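Proliferating cell nuclear antigen (Entamoeba histolytica, PDB 3P91) probably acts as the ring-shaped trimeric sliding clamp that encircles DNA and raises the processivity of DNA polymerase delta during replication. Local coordinates at residues K85-D90 against M116-N121; P133-D138 against P237-F242. All blocks are in the same frame, centred on the assembly; numbering follows the deposited sequence.

Interaction 1: K85-D90 against M116-N121; sequences KALDND and MKFGLN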
loop_
_atom_site.group_PDB
_atom_site.type_symbol
_atom_site.label_atom_id
_atom_site.label_comp_id
_atom_site.label_asym_id
_atom_site.label_seq_id
_atom_site.Cartn_x
_atom_site.Cartn_y
_atom_site.Cartn_z
ATOM N N LYS A 85 -7.434 -0.302 16.890
ATOM C CA LYS A 85 -6.725 0.318 15.779
ATOM C C LYS A 85 -6.853 1.848 15.802
ATOM O O LYS A 85 -6.054 2.555 15.186
ATOM C CB LYS A 85 -7.227 -0.245 14.447
ATOM N N ALA A 86 -7.850 2.355 16.518
ATOM C CA ALA A 86 -8.056 3.793 16.620
ATOM C C ALA A 86 -7.139 4.435 17.650
ATOM O O ALA A 86 -7.059 5.657 17.743
ATOM C CB ALA A 86 -9.508 4.099 16.948
ATOM N N LEU A 87 -6.444 3.611 18.420
ATOM C CA LEU A 87 -5.640 4.116 19.521
ATOM C C LEU A 87 -4.179 4.208 19.124
ATOM O O LEU A 87 -3.762 3.601 18.143
ATOM C CB LEU A 87 -5.794 3.212 20.741
ATOM C CG LEU A 87 -7.116 3.287 21.509
ATOM C CD1 LEU A 87 -8.318 3.379 20.588
ATOM C CD2 LEU A 87 -7.250 2.098 22.426
ATOM N N ASP A 88 -3.404 4.977 19.879
ATOM C CA ASP A 88 -1.966 5.049 19.663
ATOM C C ASP A 88 -1.280 4.181 20.710
ATOM O O ASP A 88 -1.821 3.976 21.800
ATOM N N ASN A 89 -0.103 3.658 20.375
ATOM C CA ASN A 89 0.710 2.916 21.337
ATOM C C ASN A 89 1.045 3.807 22.528
ATOM O O ASN A 89 1.386 3.334 23.605
ATOM C CB ASN A 89 2.008 2.417 20.688
ATOM C CG ASN A 89 1.796 1.217 19.779
ATOM O OD1 ASN A 89 0.740 0.588 19.805
ATOM N ND2 ASN A 89 2.809 0.883 18.983
ATOM N N ASP A 90 0.935 5.110 22.307
ATOM C CA ASP A 90 1.291 6.119 23.292
ATOM C C ASP A 90 0.310 6.176 24.450
ATOM O O ASP A 90 0.700 6.400 25.596
ATOM C CB ASP A 90 1.315 7.492 22.623
ATOM C CG ASP A 90 2.710 8.052 22.499
ATOM O OD1 ASP A 90 2.958 8.829 21.551
ATOM O OD2 ASP A 90 3.562 7.717 23.351
ATOM N N MET A 116 -10.763 9.287 24.685
ATOM C CA MET A 116 -11.726 8.548 23.893
ATOM C C MET A 116 -12.356 7.445 24.728
ATOM O O MET A 116 -11.663 6.683 25.397
ATOM C CB MET A 116 -11.041 7.976 22.656
ATOM C CG MET A 116 -10.340 9.039 21.818
ATOM S SD MET A 116 -9.277 8.382 20.514
ATOM C CE MET A 116 -10.469 7.499 19.520
ATOM N N LYS A 117 -13.679 7.371 24.710
ATOM C CA LYS A 117 -14.366 6.331 25.447
ATOM C C LYS A 117 -15.230 5.536 24.496
ATOM O O LYS A 117 -16.019 6.093 23.740
ATOM C CB LYS A 117 -15.216 6.923 26.573
ATOM N N PHE A 118 -15.067 4.225 24.529
ATOM C CA PHE A 118 -15.873 3.351 23.702
ATOM C C PHE A 118 -16.658 2.422 24.597
ATOM O O PHE A 118 -16.152 1.958 25.612
ATOM C CB PHE A 118 -14.989 2.520 22.784
ATOM C CG PHE A 118 -13.839 3.280 22.200
ATOM C CD1 PHE A 118 -13.877 3.723 20.890
ATOM C CD2 PHE A 118 -12.712 3.552 22.959
ATOM C CE1 PHE A 118 -12.820 4.419 20.350
ATOM C CE2 PHE A 118 -11.650 4.251 22.424
ATOM C CZ PHE A 118 -11.703 4.683 21.121
ATOM N N GLY A 119 -17.905 2.173 24.223
ATOM C CA GLY A 119 -18.675 1.099 24.810
ATOM C C GLY A 119 -18.739 -0.026 23.798
ATOM O O GLY A 119 -19.393 0.100 22.769
ATOM N N LEU A 120 -18.035 -1.118 24.071
ATOM C CA LEU A 120 -18.107 -2.294 23.220
ATOM C C LEU A 120 -19.159 -3.267 23.736
ATOM O O LEU A 120 -19.090 -3.713 24.874
ATOM C CB LEU A 120 -16.760 -3.004 23.167
ATOM C CG LEU A 120 -16.837 -4.421 22.592
ATOM C CD1 LEU A 120 -17.392 -4.403 21.166
ATOM C CD2 LEU A 120 -15.478 -5.098 22.639
ATOM N N ASN A 121 -20.133 -3.596 22.896
ATOM C CA ASN A 121 -21.154 -4.562 23.270
ATOM C C ASN A 121 -20.534 -5.931 23.416
ATOM O O ASN A 121 -19.849 -6.397 22.518
ATOM C CB ASN A 121 -22.253 -4.623 22.213
ATOM C CG ASN A 121 -22.928 -3.288 21.998
ATOM O OD1 ASN A 121 -23.185 -2.549 22.945
ATOM N ND2 ASN A 121 -23.215 -2.966 20.741
#
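Leu87 and Phe118 make the closest approach between the loop 85-90 and strand 116-121, one branch of the leucine meeting the far end of the aromatic ring. Leu87 CD1 lies 3.7 Å from Phe118 CZ and 3.9 Å from Phe118 CE2, at an oblique angle to the ring, and the two side chains run past one another in opposite directions. Because the first torsion of Leu87 sets CG beside the backbone N and anti to the carbonyl carbon (chi1 -73°), a bond from CA that does not itself aim at the strand still delivers CD1 to the ring. In Phe118 the bond from CA to CB is directed toward the loop.

Two residues earlier on the same face of the strand, Met116 also reaches over. Its chain is extended about CB-CG (chi2 170°) and then turns at the sulfur (chi3 62°), which leads CE back toward the ring, 3.5 Å from Phe118 CZ. This methyl and Leu87 CD1 flank the CZ end of the ring from opposite sides of its plane, Met116 CE being the nearer to that plane. Met116 CE also rests loosely on Ala86, 4.4 Å from its CB.

The strand backbone pairs with Ser106 and Thr108 on one side and with a strand of the second subunit on the other, continuing the sheet across the interface, as expected of the PCNA ring. Lys150 NZ of the second subunit hydrogen-bonds Ala86 O, and Lys18 NZ of the contact's own chain hydrogen-bonds Leu87 O.

No hydrogen bond joins the two segments, and their backbones stay well apart. The buried contact therefore depends on the shape of apolar side chains, while the carbonyls of Ala86 and Leu87 are hydrogen-bonded to lysines from elsewhere, one of them across the subunit boundary.

Interaction 2: P133-D138 against P237-F242; sequences PELQSD and PLIMEF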
loop_
_atom_site.group_PDB
_atom_site.type_symbol
_atom_site.label_atom_id
_atom_site.label_comp_id
_atom_site.label_asym_id
_atom_site.label_seq_id
_atom_site.Cartn_x
_atom_site.Cartn_y
_atom_site.Cartn_z
ATOM N N PRO A 133 -2.873 -30.085 26.301
ATOM C CA PRO A 133 -2.401 -31.465 26.266
ATOM C C PRO A 133 -1.172 -31.660 27.148
ATOM O O PRO A 133 -0.554 -30.680 27.568
ATOM C CB PRO A 133 -2.038 -31.665 24.793
ATOM C CG PRO A 133 -1.727 -30.307 24.295
ATOM C CD PRO A 133 -2.634 -29.380 25.030
ATOM N N GLU A 134 -0.832 -32.915 27.435
ATOM C CA GLU A 134 0.400 -33.222 28.145
ATOM C C GLU A 134 1.486 -33.465 27.115
ATOM O O GLU A 134 1.239 -34.101 26.092
ATOM C CB GLU A 134 0.229 -34.448 29.050
ATOM C CG GLU A 134 -0.746 -34.247 30.192
ATOM C CD GLU A 134 -0.285 -33.177 31.174
ATOM O OE1 GLU A 134 -1.099 -32.294 31.521
ATOM O OE2 GLU A 134 0.889 -33.216 31.601
ATOM N N LEU A 135 2.680 -32.948 27.392
ATOM C CA LEU A 135 3.799 -33.023 26.462
ATOM C C LEU A 135 5.106 -33.367 27.146
ATOM O O LEU A 135 5.333 -33.039 28.312
ATOM C CB LEU A 135 4.026 -31.676 25.763
ATOM C CG LEU A 135 3.102 -31.130 24.678
ATOM C CD1 LEU A 135 2.624 -32.249 23.778
ATOM C CD2 LEU A 135 1.930 -30.389 25.280
ATOM N N GLN A 136 5.978 -34.015 26.393
ATOM C CA GLN A 136 7.396 -33.997 26.701
ATOM C C GLN A 136 8.112 -33.926 25.378
ATOM O O GLN A 136 8.185 -34.908 24.646
ATOM C CB GLN A 136 7.824 -35.215 27.508
ATOM C CG GLN A 136 7.553 -36.519 26.845
ATOM C CD GLN A 136 8.182 -37.657 27.596
ATOM O OE1 GLN A 136 8.755 -37.462 28.669
ATOM N NE2 GLN A 136 8.086 -38.854 27.040
ATOM N N SER A 137 8.614 -32.741 25.058
ATOM C CA SER A 137 9.127 -32.470 23.718
ATOM C C SER A 137 10.531 -33.019 23.503
ATOM O O SER A 137 11.301 -33.166 24.450
ATOM C CB SER A 137 9.069 -30.970 23.418
ATOM O OG SER A 137 9.733 -30.219 24.415
ATOM N N ASP A 138 10.843 -33.329 22.246
ATOM C CA ASP A 138 12.149 -33.863 21.851
ATOM C C ASP A 138 13.168 -32.753 21.632
ATOM O O ASP A 138 14.364 -32.948 21.830
ATOM C CB ASP A 138 12.021 -34.693 20.573
ATOM C CG ASP A 138 11.282 -36.003 20.790
ATOM O OD1 ASP A 138 10.560 -36.435 19.861
ATOM O OD2 ASP A 138 11.430 -36.606 21.879
ATOM N N PRO A 237 1.342 -32.840 20.140
ATOM C CA PRO A 237 1.232 -31.480 19.595
ATOM C C PRO A 237 2.439 -30.580 19.836
ATOM O O PRO A 237 3.038 -30.573 20.913
ATOM C CB PRO A 237 -0.024 -30.904 20.280
ATOM C CG PRO A 237 -0.432 -31.892 21.296
ATOM C CD PRO A 237 0.134 -33.222 20.880
ATOM N N LEU A 238 2.787 -29.833 18.798
ATOM C CA LEU A 238 3.798 -28.800 18.884
ATOM C C LEU A 238 3.282 -27.634 19.720
ATOM O O LEU A 238 2.080 -27.403 19.801
ATOM C CB LEU A 238 4.132 -28.311 17.474
ATOM C CG LEU A 238 4.881 -26.991 17.306
ATOM C CD1 LEU A 238 6.376 -27.170 17.431
ATOM C CD2 LEU A 238 4.512 -26.379 15.986
ATOM N N ILE A 239 4.201 -26.902 20.341
ATOM C CA ILE A 239 3.867 -25.644 20.989
ATOM C C ILE A 239 4.591 -24.506 20.293
ATOM O O ILE A 239 5.795 -24.575 20.048
ATOM C CB ILE A 239 4.300 -25.615 22.461
ATOM C CG1 ILE A 239 4.014 -26.944 23.135
ATOM C CG2 ILE A 239 3.600 -24.490 23.211
ATOM C CD1 ILE A 239 4.570 -27.006 24.514
ATOM N N MET A 240 3.853 -23.454 19.971
ATOM C CA MET A 240 4.468 -22.234 19.482
ATOM C C MET A 240 4.163 -21.150 20.499
ATOM O O MET A 240 3.020 -20.746 20.649
ATOM C CB MET A 240 3.918 -21.866 18.104
ATOM C CG MET A 240 4.710 -20.798 17.372
ATOM S SD MET A 240 3.971 -20.377 15.777
ATOM C CE MET A 240 4.154 -21.926 14.909
ATOM N N GLU A 241 5.190 -20.701 21.212
ATOM C CA GLU A 241 5.011 -19.754 22.303
ATOM C C GLU A 241 5.570 -18.364 22.020
ATOM O O GLU A 241 6.714 -18.210 21.608
ATOM C CB GLU A 241 5.666 -20.290 23.569
ATOM C CG GLU A 241 5.831 -19.229 24.640
ATOM C CD GLU A 241 6.703 -19.692 25.786
ATOM O OE1 GLU A 241 7.539 -18.894 26.256
ATOM O OE2 GLU A 241 6.552 -20.852 26.217
ATOM N N PHE A 242 4.750 -17.350 22.262
ATOM C CA PHE A 242 5.194 -15.970 22.204
ATOM C C PHE A 242 5.119 -15.342 23.594
ATOM O O PHE A 242 4.063 -14.877 24.021
ATOM C CB PHE A 242 4.342 -15.180 21.215
ATOM C CG PHE A 242 4.426 -15.689 19.814
ATOM C CD1 PHE A 242 5.371 -15.186 18.937
ATOM C CD2 PHE A 242 3.577 -16.689 19.377
ATOM C CE1 PHE A 242 5.463 -15.668 17.645
ATOM C CE2 PHE A 242 3.661 -17.168 18.084
ATOM C CZ PHE A 242 4.604 -16.659 17.221
#
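The pyrrolidine rings of Pro133 and Pro237 meet unequally: Pro133 presents an edge, passing obliquely by the CG corner of Pro237, whose face is taken by Leu135. Pro237 CG comes up to the CB-CG edge of Pro133, close to that ring's mean plane, with the two CG atoms of Pro133 and Pro237 3.6 Å apart. The planes are inclined by roughly 27°, and the rings slide past each other in opposite directions. Pro133 lies off to the CG corner of Pro237, on the side where Leu135 CD1 sits over the ring, 3.9 Å from Pro237 CD.

That branch also presses on the carbonyl, Leu135 CD1 lying 3.3 Å from Pro237 O, a close packing contact. In Leu135 the first torsion (chi1 -73°) carries CG toward the strand, and the second (chi2 -38°) then splits the methyls between Pro237 and Ile239: CD2 turns to Ile239, whose extended arm brings its CD1 within 4.4 Å. Leu135 CD2 lies 3.8 Å from Pro133 CG too, so the loop's two apolar groups pack against each other beside Pro237.

The side chains that meet are all apolar, and the contact is partly open to solvent. The loop 133-138 closes the long connection between strands 114-121 and 139-144, the interdomain connector of PCNA, near whose end relatives bind partner peptides; this apolar patch is consistent with such a surface.

Around it, Pro133 touches Tyr252 on strand 247-253 and Leu135 touches Ala236 just before the strand. Strand 238-244 itself runs between strands 247-253 and 227-232, pairing Leu238 with Leu253 and Ile239 with Ser231.

Overall arrangement
Interactions 1 and 2 lie on opposite sides of the chain's centre, their centres 35 Å apart, and do not touch. The first belongs to the N-terminal domain and the second to the C-terminal one, and they share no strand. Both tie a loop to a strand with apolar side chains and without a hydrogen bond. Interaction 1 is buried, with an aromatic ring and a methionine thioether beside a sheet that runs on into the second subunit. Interaction 2 is a surface contact in which rigid prolines and branched aliphatic groups meet, and no other chain of the assembly reaches its segments.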